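PDB 3T3W: enoyl-CoA hydratase from Mycobacterium thermoresistibile, which probably catalyses the reversible hydration of enoyl-CoA thioesters in lipid metabolism. Local coordinates for residues F[150-155]-F[160-165]. Numbering follows the deposited sequence.
With ZN (zinc ion), chain T.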
# COMPACT_ATOMS: atom_id res chain seq x y z
N PHE F 150 10.17 -26.56 -12.93
CA PHE F 150 9.25 -25.91 -11.99
C PHE F 150 7.91 -25.71 -12.65
O PHE F 150 7.84 -25.21 -13.77
CB PHE F 150 9.78 -24.54 -11.57
CG PHE F 150 11.06 -24.58 -10.78
CD1 PHE F 150 11.04 -24.65 -9.40
CD2 PHE F 150 12.28 -24.54 -11.42
CE1 PHE F 150 12.22 -24.62 -8.67
CE2 PHE F 150 13.47 -24.54 -10.68
CZ PHE F 150 13.45 -24.60 -9.30
N SER F 151 6.82 -26.04 -11.94
CA SER F 151 5.49 -25.88 -12.54
C SER F 151 4.43 -25.75 -11.45
O SER F 151 4.68 -26.13 -10.30
CB SER F 151 5.17 -27.08 -13.48
OG SER F 151 5.02 -28.29 -12.72
N ASP F 152 3.28 -25.21 -11.82
CA ASP F 152 2.10 -25.26 -10.98
C ASP F 152 0.87 -25.47 -11.85
O ASP F 152 0.22 -24.49 -12.19
CB ASP F 152 1.95 -24.01 -10.13
CG ASP F 152 0.79 -24.08 -9.18
OD1 ASP F 152 0.15 -25.19 -9.09
OD2 ASP F 152 0.49 -23.02 -8.57
N PRO F 153 0.56 -26.74 -12.19
CA PRO F 153 -0.58 -27.05 -13.04
C PRO F 153 -1.94 -27.23 -12.34
O PRO F 153 -2.84 -27.93 -12.90
CB PRO F 153 -0.16 -28.35 -13.72
CG PRO F 153 0.73 -29.02 -12.75
CD PRO F 153 1.43 -27.92 -11.98
N VAL F 154 -2.15 -26.60 -11.19
CA VAL F 154 -3.41 -26.84 -10.44
C VAL F 154 -4.64 -26.25 -11.06
O VAL F 154 -5.73 -26.63 -10.67
CB VAL F 154 -3.38 -26.40 -8.94
CG1 VAL F 154 -2.44 -27.27 -8.15
CG2 VAL F 154 -3.10 -24.91 -8.79
N VAL F 155 -4.51 -25.39 -12.09
CA VAL F 155 -5.71 -24.90 -12.81
C VAL F 155 -6.50 -26.09 -13.37
O VAL F 155 -7.76 -26.07 -13.38
CB VAL F 155 -5.35 -23.83 -13.89
CG1 VAL F 155 -6.45 -23.68 -14.94
CG2 VAL F 155 -5.05 -22.46 -13.22
N GLY F 160 -6.97 -21.73 -8.70
CA GLY F 160 -6.18 -20.66 -9.27
C GLY F 160 -4.76 -20.52 -8.72
O GLY F 160 -4.44 -19.49 -8.11
N GLY F 161 -3.95 -21.57 -8.87
CA GLY F 161 -2.59 -21.55 -8.32
C GLY F 161 -2.61 -22.08 -6.89
O GLY F 161 -3.67 -22.09 -6.21
N VAL F 162 -1.44 -22.48 -6.40
CA VAL F 162 -1.34 -23.01 -5.01
C VAL F 162 -1.59 -21.93 -3.95
O VAL F 162 -1.76 -20.72 -4.25
CB VAL F 162 0.03 -23.69 -4.78
CG1 VAL F 162 0.14 -24.95 -5.68
CG2 VAL F 162 1.18 -22.71 -5.05
N GLU F 163 -1.61 -22.40 -2.70
CA GLU F 163 -2.14 -21.62 -1.58
C GLU F 163 -1.32 -20.41 -1.19
O GLU F 163 -1.85 -19.46 -0.59
CB GLU F 163 -2.19 -22.55 -0.35
CG GLU F 163 -3.25 -23.66 -0.42
CD GLU F 163 -2.87 -24.94 -1.20
OE1 GLU F 163 -1.79 -24.99 -1.84
OE2 GLU F 163 -3.71 -25.87 -1.21
N TYR F 164 -0.02 -20.43 -1.50
CA TYR F 164 0.95 -19.41 -1.14
C TYR F 164 1.40 -18.83 -2.48
O TYR F 164 2.19 -19.45 -3.22
CB TYR F 164 2.11 -20.06 -0.40
CG TYR F 164 3.26 -19.19 0.09
CD1 TYR F 164 3.32 -18.79 1.42
CD2 TYR F 164 4.34 -18.87 -0.72
CE1 TYR F 164 4.39 -18.03 1.91
CE2 TYR F 164 5.44 -18.16 -0.23
CZ TYR F 164 5.46 -17.75 1.11
OH TYR F 164 6.54 -17.06 1.64
N HIS F 165 0.85 -17.67 -2.80
CA HIS F 165 1.03 -17.09 -4.12
C HIS F 165 2.34 -16.31 -4.21
O HIS F 165 2.37 -15.09 -4.20
CB HIS F 165 -0.17 -16.22 -4.53
CG HIS F 165 -0.11 -15.78 -5.98
ND1 HIS F 165 -0.63 -16.54 -6.98
CD2 HIS F 165 0.54 -14.71 -6.58
CE1 HIS F 165 -0.36 -15.93 -8.16
NE2 HIS F 165 0.36 -14.83 -7.91
ZN ZN T . -5.81 -25.92 -1.51
O HOH W 1 -5.22 -27.15 -3.13
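With CG of Asp152 swung anti to the backbone N (chi1 -176°) and OD1 nearly eclipsing CA, OD2 reaches outward to the amide of Val162. The resulting hydrogen bond, Val162 N to Asp152 OD2, measures 3.0 Å with an angle of 151° at the hydrogen, and it uses the syn lone pair of the oxygen. One carboxylate thus ties a turn to the loop that folds back on it. OD2 also takes a bond from His167 NE2, while OD1 is bonded to Ser130 OG and weakly receives Val154 N at 3.4 Å, so both oxygens of this buried acid are satisfied. Beside the polar link, CG1 of Val162 lies 3.4 Å from Asp152 OD1, and Leu134 of helix 133-136 packs against the valine.

Val154 adds an apolar contact next to the polar one. Its CG2 presses on the backbone of Gly161, 3.4 Å from CA, tighter than usual for two carbons. Gly161 has positive phi, and a side chain there would collide with the carbonyl O of Gly160. The first bond of the Glu163 side chain points away from 150-155, and the chain then bends at chi2 to bring OE2 to the zinc ion at 2.1 Å. Glu102, His252, His256 and a water also bind the zinc ion, and Gly161 O accepts a bond from His252 ND1, a second-shell link that would orient that ligand. Tied by an aspartate-to-backbone hydrogen bond, the loop between strand 149-151 and helix 167-171 of the crotonase fold presents one carboxylate of the zinc site.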